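Local structure of mandalate racemase/muconate lactonizing enzyme (Unidentified, 4E4U) at the interface of chains A and B. The protein is a putative mandelate racemase/muconate lactonizing enzyme-family member of the enolase superfamily, probably abstracting a proton next to a carboxylate to form a metal-stabilised enolate. Numbering follows the deposited sequence. Chains: chain A/B, Mandalate racemase/muconate lactonizing enzyme.

The interface of chains A and B. Residues chain A 44, 88, 238, 260-262, 285; chain B 83, 85-87.
B:Arg85 reaches from a loop of chain B into chain A and meets the backbone carbonyl of A:Arg260, its NH1 lying 2.9 Å from A:Arg260 O. The bond falls in the guanidinium plane and on a lone pair of the oxygen, a good fit for a flat cation. The arginine chain gets there by folding: CG sits between the backbone N and the carbonyl carbon (chi1 38°), and two further bends, at chi2 and chi3, curl the guanidinium back over its own loop. There NE and NH2 both grip B:Pro86 O, NH2 at 3.1 Å, which fixes the rotation of the group and presents NH1 to chain A.

Around this arginine the packing is tight. The branched A:Leu88, at the start of helix 88-109, lays CD1 over one guanidinium face, toward its rim, while CD2 touches the arginine CD and lies 3.6 Å from the methyl CG2 of B:Thr83. A:Pro238, rigid and compact, sets its ring CG against B:Arg85 CG at 3.5 Å, the two side chains crossing at about a right angle. Its CD covers the centre of the A:Arg260 guanidinium, whose NH1 gives a more bent bond, 3.0 Å, to B:Thr83 O from above the carbonyl plane. Each arginine thus bonds to a backbone oxygen of the other chain.

Toward A:Thr44 the contact is smaller and more polar, but still closely fitted. A:Thr44 and B:Asp87 meet tip to tip, OG1 donating to OD2 at 2.8 Å from above the carboxylate plane; the short aspartate has few torsions and holds its acceptor steady for the hydroxyl, while the threonine methyl CG2 packs beside the carboxylate carbon. The loose, solvent side lies past B:Pro86, by the NH2 end of the B:Arg85 guanidinium, where water 1 links A:Leu88 N, at the helix start, to B:Pro86 O, 2.7 Å from the water.

Repeated by two-fold symmetry, the patch ties a loop of each subunit to its neighbour and may help to hold the pair together within the deposited octamer.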
loop_
_atom_site.group_PDB
_atom_site.type_symbol
_atom_site.label_atom_id
_atom_site.label_comp_id
_atom_site.label_asym_id
_atom_site.label_seq_id
_atom_site.Cartn_x
_atom_site.Cartn_y
_atom_site.Cartn_z
ATOM N N THR A 44 16.275 -6.390 -33.171
ATOM C CA THR A 44 15.009 -7.092 -33.356
ATOM C C THR A 44 14.928 -7.645 -34.780
ATOM O O THR A 44 14.516 -8.796 -34.992
ATOM C CB THR A 44 13.825 -6.157 -33.108
ATOM O OG1 THR A 44 13.969 -5.539 -31.826
ATOM C CG2 THR A 44 12.513 -6.922 -33.147
ATOM N N LEU A 88 10.788 -0.270 -29.671
ATOM C CA LEU A 88 12.188 -0.545 -29.362
ATOM C C LEU A 88 13.140 -0.254 -30.534
ATOM O O LEU A 88 14.201 0.344 -30.349
ATOM C CB LEU A 88 12.335 -1.998 -28.908
ATOM C CG LEU A 88 13.717 -2.431 -28.423
ATOM C CD1 LEU A 88 14.101 -1.721 -27.128
ATOM C CD2 LEU A 88 13.740 -3.931 -28.236
ATOM N N PRO A 238 13.426 -8.795 -19.187
ATOM C CA PRO A 238 12.923 -7.422 -19.077
ATOM C C PRO A 238 11.417 -7.373 -19.314
ATOM O O PRO A 238 10.832 -8.329 -19.840
ATOM C CB PRO A 238 13.653 -6.697 -20.214
ATOM C CG PRO A 238 13.934 -7.780 -21.228
ATOM C CD PRO A 238 14.223 -9.006 -20.409
ATOM N N ARG A 260 18.177 -3.645 -22.055
ATOM C CA ARG A 260 17.068 -3.964 -22.951
ATOM C C ARG A 260 15.852 -3.079 -22.719
ATOM O O ARG A 260 14.775 -3.359 -23.245
ATOM C CB ARG A 260 16.694 -5.442 -22.843
ATOM C CG ARG A 260 17.758 -6.344 -23.424
ATOM C CD ARG A 260 17.337 -7.777 -23.392
ATOM N NE ARG A 260 17.616 -8.413 -22.114
ATOM C CZ ARG A 260 17.237 -9.646 -21.803
ATOM N NH1 ARG A 260 16.458 -10.339 -22.635
ATOM N NH2 ARG A 260 17.614 -10.174 -20.647
ATOM N N LEU A 261 16.028 -2.007 -21.946
ATOM C CA LEU A 261 14.960 -1.033 -21.710
ATOM C C LEU A 261 15.207 0.219 -22.538
ATOM O O LEU A 261 16.330 0.479 -22.977
ATOM C CB LEU A 261 14.870 -0.679 -20.223
ATOM C CG LEU A 261 14.717 -1.878 -19.281
ATOM C CD1 LEU A 261 14.488 -1.380 -17.856
ATOM C CD2 LEU A 261 13.604 -2.822 -19.708
ATOM N N THR A 262 14.161 1.000 -22.748
ATOM C CA THR A 262 14.288 2.198 -23.553
ATOM C C THR A 262 13.331 3.281 -23.069
ATOM O O THR A 262 12.214 2.985 -22.639
ATOM C CB THR A 262 14.056 1.898 -25.054
ATOM O OG1 THR A 262 14.280 3.092 -25.810
ATOM C CG2 THR A 262 12.642 1.355 -25.308
ATOM N N ARG A 285 20.337 2.910 -27.528
ATOM C CA ARG A 285 19.009 2.287 -27.485
ATOM C C ARG A 285 17.945 3.141 -26.795
ATOM O O ARG A 285 16.772 3.087 -27.170
ATOM C CB ARG A 285 19.074 0.917 -26.789
ATOM C CG ARG A 285 17.723 0.382 -26.307
ATOM C CD ARG A 285 17.806 -1.082 -25.958
ATOM N NE ARG A 285 17.676 -1.906 -27.153
ATOM C CZ ARG A 285 18.077 -3.169 -27.264
ATOM N NH1 ARG A 285 18.698 -3.781 -26.258
ATOM N NH2 ARG A 285 17.856 -3.820 -28.397
ATOM N N THR B 83 15.991 -9.537 -27.174
ATOM C CA THR B 83 15.056 -8.519 -26.725
ATOM C C THR B 83 14.209 -9.108 -25.593
ATOM O O THR B 83 14.542 -8.932 -24.421
ATOM C CB THR B 83 14.231 -7.946 -27.914
ATOM O OG1 THR B 83 13.619 -9.014 -28.648
ATOM C CG2 THR B 83 15.150 -7.135 -28.849
ATOM N N ARG B 85 11.348 -8.342 -24.588
ATOM C CA ARG B 85 10.351 -7.401 -24.082
ATOM C C ARG B 85 9.664 -6.872 -25.337
ATOM O O ARG B 85 10.181 -7.052 -26.432
ATOM C CB ARG B 85 10.965 -6.288 -23.202
ATOM C CG ARG B 85 12.333 -5.737 -23.637
ATOM C CD ARG B 85 12.347 -4.983 -24.984
ATOM N NE ARG B 85 11.228 -4.047 -25.110
ATOM C CZ ARG B 85 11.133 -2.866 -24.499
ATOM N NH1 ARG B 85 12.119 -2.417 -23.732
ATOM N NH2 ARG B 85 10.047 -2.121 -24.673
ATOM N N PRO B 86 8.498 -6.240 -25.195
ATOM C CA PRO B 86 7.756 -5.927 -26.425
ATOM C C PRO B 86 8.481 -4.967 -27.371
ATOM O O PRO B 86 8.900 -3.887 -26.943
ATOM C CB PRO B 86 6.470 -5.285 -25.897
ATOM C CG PRO B 86 6.290 -5.901 -24.541
ATOM C CD PRO B 86 7.695 -5.997 -23.986
ATOM N N ASP B 87 8.633 -5.381 -28.630
ATOM C CA ASP B 87 9.031 -4.502 -29.723
ATOM C C ASP B 87 7.771 -4.310 -30.565
ATOM O O ASP B 87 7.267 -5.257 -31.172
ATOM C CB ASP B 87 10.177 -5.113 -30.543
ATOM C CG ASP B 87 10.557 -4.253 -31.750
ATOM O OD1 ASP B 87 9.661 -3.966 -32.584
ATOM O OD2 ASP B 87 11.749 -3.871 -31.873
HETATM O O HOH W 1 8.497 -1.582 -28.373
#